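Local coordinates for protein dTDP-4-dehydrorhamnose 3,5-epimerase (Bacillus anthracis str. Ames, PDB 3RYK) that catalyses the double epimerisation, at C3 and C5 of the sugar ring, of dTDP-4-dehydro-6-deoxyglucose in the dTDP-L-rhamnose pathway, at residues A77-L85 with L177-L188. Sequence-based numbering, arbitrary orientation.
Sequences AEAGTIRGL and LAIPWPVTSPIL
The carbonyl oxygen Gly80 O takes a nearly straight hydrogen bond from Ile187 N (2.8 Å, 170° at the hydrogen), and the CA-H of Pro186 adds a weaker contact to the same oxygen. Two residues on, Ile82 N returns a bond to Ile187 O at 2.9 Å. Ile187 thus spans Thr81 with both its backbone polar groups, forming a single parallel bridge. Glycine suits position 80 because, at its positive phi (79°), a CB would press on the carbonyl oxygen of Ala79 and crowd Val183 CG2. Thr81 OG1 ties the turn down by donating to Glu78 O at 2.6 Å.

In the jelly-roll-like fold, this bridge lays the loop following strand 167-169 against the chain leading into strand 82-88, which runs between strands 141-147 and 167-169 in the sheet. Ile82 fills the apolar interface beyond it. With CG1 anti to the carbonyl carbon (chi1 -77°), its extended chain carries CD1 over one face of the Trp181 indole, 4.0 Å from the five-membered ring's centroid, in a CH-pi contact; Pro186 CB lies alongside at 3.7 Å from the same CD1. Ile179 CG2 covers the opposite indole face, while NE1 is satisfied by Trp172 O. Packing is tight where Leu188 CD2 comes 3.3 Å from Ile82 CB. Farther along the strand, Leu85 offers CD2 to the indole edge. Leu85 CD1 also meets Ile179 CD1 tip to tip at 4.2 Å.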
loop_
_atom_site.group_PDB
_atom_site.type_symbol
_atom_site.label_atom_id
_atom_site.label_comp_id
_atom_site.label_asym_id
_atom_site.label_seq_id
_atom_site.Cartn_x
_atom_site.Cartn_y
_atom_site.Cartn_z
ATOM N N ALA A 77 -3.272 -11.668 13.209
ATOM C CA ALA A 77 -2.219 -12.173 14.074
ATOM C C ALA A 77 -1.928 -13.681 13.957
ATOM O O ALA A 77 -0.767 -14.090 13.946
ATOM C CB ALA A 77 -2.520 -11.806 15.543
ATOM N N GLU A 78 -2.970 -14.494 13.825
ATOM C CA GLU A 78 -2.813 -15.942 13.758
ATOM C C GLU A 78 -2.994 -16.545 12.376
ATOM O O GLU A 78 -3.835 -16.082 11.606
ATOM C CB GLU A 78 -3.862 -16.586 14.689
ATOM C CG GLU A 78 -3.429 -16.607 16.158
ATOM C CD GLU A 78 -4.575 -16.736 17.160
ATOM O OE1 GLU A 78 -4.931 -15.691 17.747
ATOM O OE2 GLU A 78 -5.149 -17.833 17.337
ATOM N N ALA A 79 -2.190 -17.568 12.066
ATOM C CA ALA A 79 -2.304 -18.282 10.791
ATOM C C ALA A 79 -3.672 -18.961 10.817
ATOM O O ALA A 79 -4.180 -19.309 11.889
ATOM C CB ALA A 79 -1.240 -19.338 10.651
ATOM N N GLY A 80 -4.258 -19.193 9.648
ATOM C CA GLY A 80 -5.569 -19.836 9.576
ATOM C C GLY A 80 -6.744 -18.917 9.872
ATOM O O GLY A 80 -7.834 -19.379 10.276
ATOM N N THR A 81 -6.532 -17.619 9.710
ATOM C CA THR A 81 -7.573 -16.637 9.917
ATOM C C THR A 81 -8.258 -16.475 8.562
ATOM O O THR A 81 -7.597 -16.288 7.538
ATOM C CB THR A 81 -7.011 -15.273 10.365
ATOM O OG1 THR A 81 -6.303 -15.428 11.599
ATOM C CG2 THR A 81 -8.123 -14.224 10.524
ATOM N N ILE A 82 -9.576 -16.595 8.531
ATOM C CA ILE A 82 -10.320 -16.425 7.287
ATOM C C ILE A 82 -11.085 -15.111 7.257
ATOM O O ILE A 82 -11.885 -14.812 8.155
ATOM C CB ILE A 82 -11.238 -17.620 6.938
ATOM C CG1 ILE A 82 -10.400 -18.774 6.380
ATOM C CG2 ILE A 82 -12.229 -17.246 5.852
ATOM C CD1 ILE A 82 -11.211 -19.962 5.920
ATOM N N ARG A 83 -10.809 -14.338 6.210
ATOM C CA ARG A 83 -11.433 -13.042 5.965
ATOM C C ARG A 83 -12.289 -13.173 4.690
ATOM O O ARG A 83 -11.745 -13.264 3.576
ATOM C CB ARG A 83 -10.369 -11.965 5.770
ATOM C CG ARG A 83 -9.377 -11.784 6.929
ATOM C CD ARG A 83 -10.010 -11.365 8.241
ATOM N NE ARG A 83 -8.960 -11.104 9.223
ATOM C CZ ARG A 83 -9.150 -10.632 10.452
ATOM N NH1 ARG A 83 -10.377 -10.367 10.897
ATOM N NH2 ARG A 83 -8.099 -10.419 11.239
ATOM N N GLY A 84 -13.611 -13.199 4.847
ATOM C CA GLY A 84 -14.555 -13.332 3.720
ATOM C C GLY A 84 -15.515 -14.513 3.839
ATOM O O GLY A 84 -15.702 -15.040 4.955
ATOM N N LEU A 85 -16.152 -14.947 2.739
ATOM C CA LEU A 85 -16.032 -14.378 1.367
ATOM C C LEU A 85 -16.913 -13.134 1.245
ATOM O O LEU A 85 -18.127 -13.251 1.359
ATOM C CB LEU A 85 -16.512 -15.400 0.320
ATOM C CG LEU A 85 -15.813 -16.744 0.097
ATOM C CD1 LEU A 85 -16.663 -17.642 -0.799
ATOM C CD2 LEU A 85 -14.419 -16.527 -0.492
ATOM N N LEU A 177 -19.656 -24.825 -3.252
ATOM C CA LEU A 177 -18.337 -24.430 -3.780
ATOM C C LEU A 177 -17.241 -25.412 -3.392
ATOM O O LEU A 177 -16.285 -25.617 -4.152
ATOM C CB LEU A 177 -17.994 -23.003 -3.324
ATOM C CG LEU A 177 -18.903 -21.860 -3.805
ATOM C CD1 LEU A 177 -18.423 -20.470 -3.361
ATOM C CD2 LEU A 177 -19.096 -21.916 -5.322
ATOM N N ALA A 178 -17.383 -26.004 -2.203
ATOM C CA ALA A 178 -16.444 -26.982 -1.646
ATOM C C ALA A 178 -14.997 -26.531 -1.783
ATOM O O ALA A 178 -14.164 -27.262 -2.297
ATOM C CB ALA A 178 -16.655 -28.331 -2.305
ATOM N N ILE A 179 -14.713 -25.319 -1.327
ATOM C CA ILE A 179 -13.356 -24.779 -1.415
ATOM C C ILE A 179 -12.424 -25.539 -0.456
ATOM O O ILE A 179 -12.761 -25.755 0.719
ATOM C CB ILE A 179 -13.330 -23.253 -1.142
ATOM C CG1 ILE A 179 -14.246 -22.537 -2.138
ATOM C CG2 ILE A 179 -11.888 -22.712 -1.218
ATOM C CD1 ILE A 179 -14.571 -21.111 -1.806
ATOM N N PRO A 180 -11.242 -25.965 -0.948
ATOM C CA PRO A 180 -10.247 -26.707 -0.169
ATOM C C PRO A 180 -9.389 -25.811 0.737
ATOM O O PRO A 180 -8.166 -25.751 0.588
ATOM C CB PRO A 180 -9.382 -27.334 -1.265
ATOM C CG PRO A 180 -9.390 -26.309 -2.310
ATOM C CD PRO A 180 -10.791 -25.801 -2.341
ATOM N N TRP A 181 -10.004 -25.144 1.703
ATOM C CA TRP A 181 -9.247 -24.274 2.586
ATOM C C TRP A 181 -8.156 -25.041 3.302
ATOM O O TRP A 181 -8.373 -26.182 3.723
ATOM C CB TRP A 181 -10.146 -23.608 3.635
ATOM C CG TRP A 181 -11.189 -22.753 3.076
ATOM C CD1 TRP A 181 -12.513 -23.050 2.949
ATOM C CD2 TRP A 181 -11.011 -21.456 2.515
ATOM N NE1 TRP A 181 -13.177 -22.002 2.377
ATOM C CE2 TRP A 181 -12.279 -21.009 2.091
ATOM C CE3 TRP A 181 -9.905 -20.615 2.342
ATOM C CZ2 TRP A 181 -12.472 -19.763 1.495
ATOM C CZ3 TRP A 181 -10.104 -19.373 1.744
ATOM C CH2 TRP A 181 -11.381 -18.964 1.326
ATOM N N PRO A 182 -6.970 -24.421 3.462
ATOM C CA PRO A 182 -5.837 -25.064 4.135
ATOM C C PRO A 182 -5.933 -25.024 5.668
ATOM O O PRO A 182 -4.913 -24.964 6.364
ATOM C CB PRO A 182 -4.666 -24.222 3.652
ATOM C CG PRO A 182 -5.247 -22.880 3.501
ATOM C CD PRO A 182 -6.582 -23.111 2.907
ATOM N N VAL A 183 -7.149 -25.082 6.202
ATOM C CA VAL A 183 -7.355 -25.038 7.634
ATOM C C VAL A 183 -8.646 -25.785 7.920
ATOM O O VAL A 183 -9.529 -25.837 7.074
ATOM C CB VAL A 183 -7.453 -23.568 8.141
ATOM C CG1 VAL A 183 -8.562 -22.825 7.414
ATOM C CG2 VAL A 183 -7.636 -23.512 9.649
ATOM N N THR A 184 -8.709 -26.412 9.093
ATOM C CA THR A 184 -9.876 -27.180 9.525
ATOM C C THR A 184 -10.826 -26.369 10.401
ATOM O O THR A 184 -12.056 -26.433 10.226
ATOM C CB THR A 184 -9.423 -28.466 10.275
ATOM O OG1 THR A 184 -8.808 -29.363 9.338
ATOM C CG2 THR A 184 -10.590 -29.199 10.956
ATOM N N SER A 185 -10.252 -25.617 11.333
ATOM C CA SER A 185 -11.025 -24.790 12.264
ATOM C C SER A 185 -10.578 -23.342 12.100
ATOM O O SER A 185 -9.902 -22.806 12.974
ATOM C CB SER A 185 -10.759 -25.270 13.693
ATOM O OG SER A 185 -11.070 -26.651 13.835
ATOM N N PRO A 186 -10.995 -22.682 11.002
ATOM C CA PRO A 186 -10.558 -21.303 10.788
ATOM C C PRO A 186 -10.908 -20.298 11.857
ATOM O O PRO A 186 -11.951 -20.434 12.524
ATOM C CB PRO A 186 -11.267 -20.896 9.491
ATOM C CG PRO A 186 -12.338 -21.872 9.291
ATOM C CD PRO A 186 -11.935 -23.136 9.964
ATOM N N ILE A 187 -10.024 -19.318 12.034
ATOM C CA ILE A 187 -10.244 -18.238 12.988
ATOM C C ILE A 187 -11.144 -17.295 12.181
ATOM O O ILE A 187 -10.746 -16.762 11.169
ATOM C CB ILE A 187 -8.933 -17.603 13.469
ATOM C CG1 ILE A 187 -8.157 -18.653 14.269
ATOM C CG2 ILE A 187 -9.209 -16.350 14.309
ATOM C CD1 ILE A 187 -6.699 -18.374 14.438
ATOM N N LEU A 188 -12.390 -17.143 12.610
ATOM C CA LEU A 188 -13.363 -16.306 11.934
ATOM C C LEU A 188 -14.060 -15.401 12.914
ATOM O O LEU A 188 -14.193 -15.763 14.078
ATOM C CB LEU A 188 -14.456 -17.212 11.355
ATOM C CG LEU A 188 -14.055 -18.224 10.283
ATOM C CD1 LEU A 188 -15.050 -19.372 10.107
ATOM C CD2 LEU A 188 -13.847 -17.443 9.021
#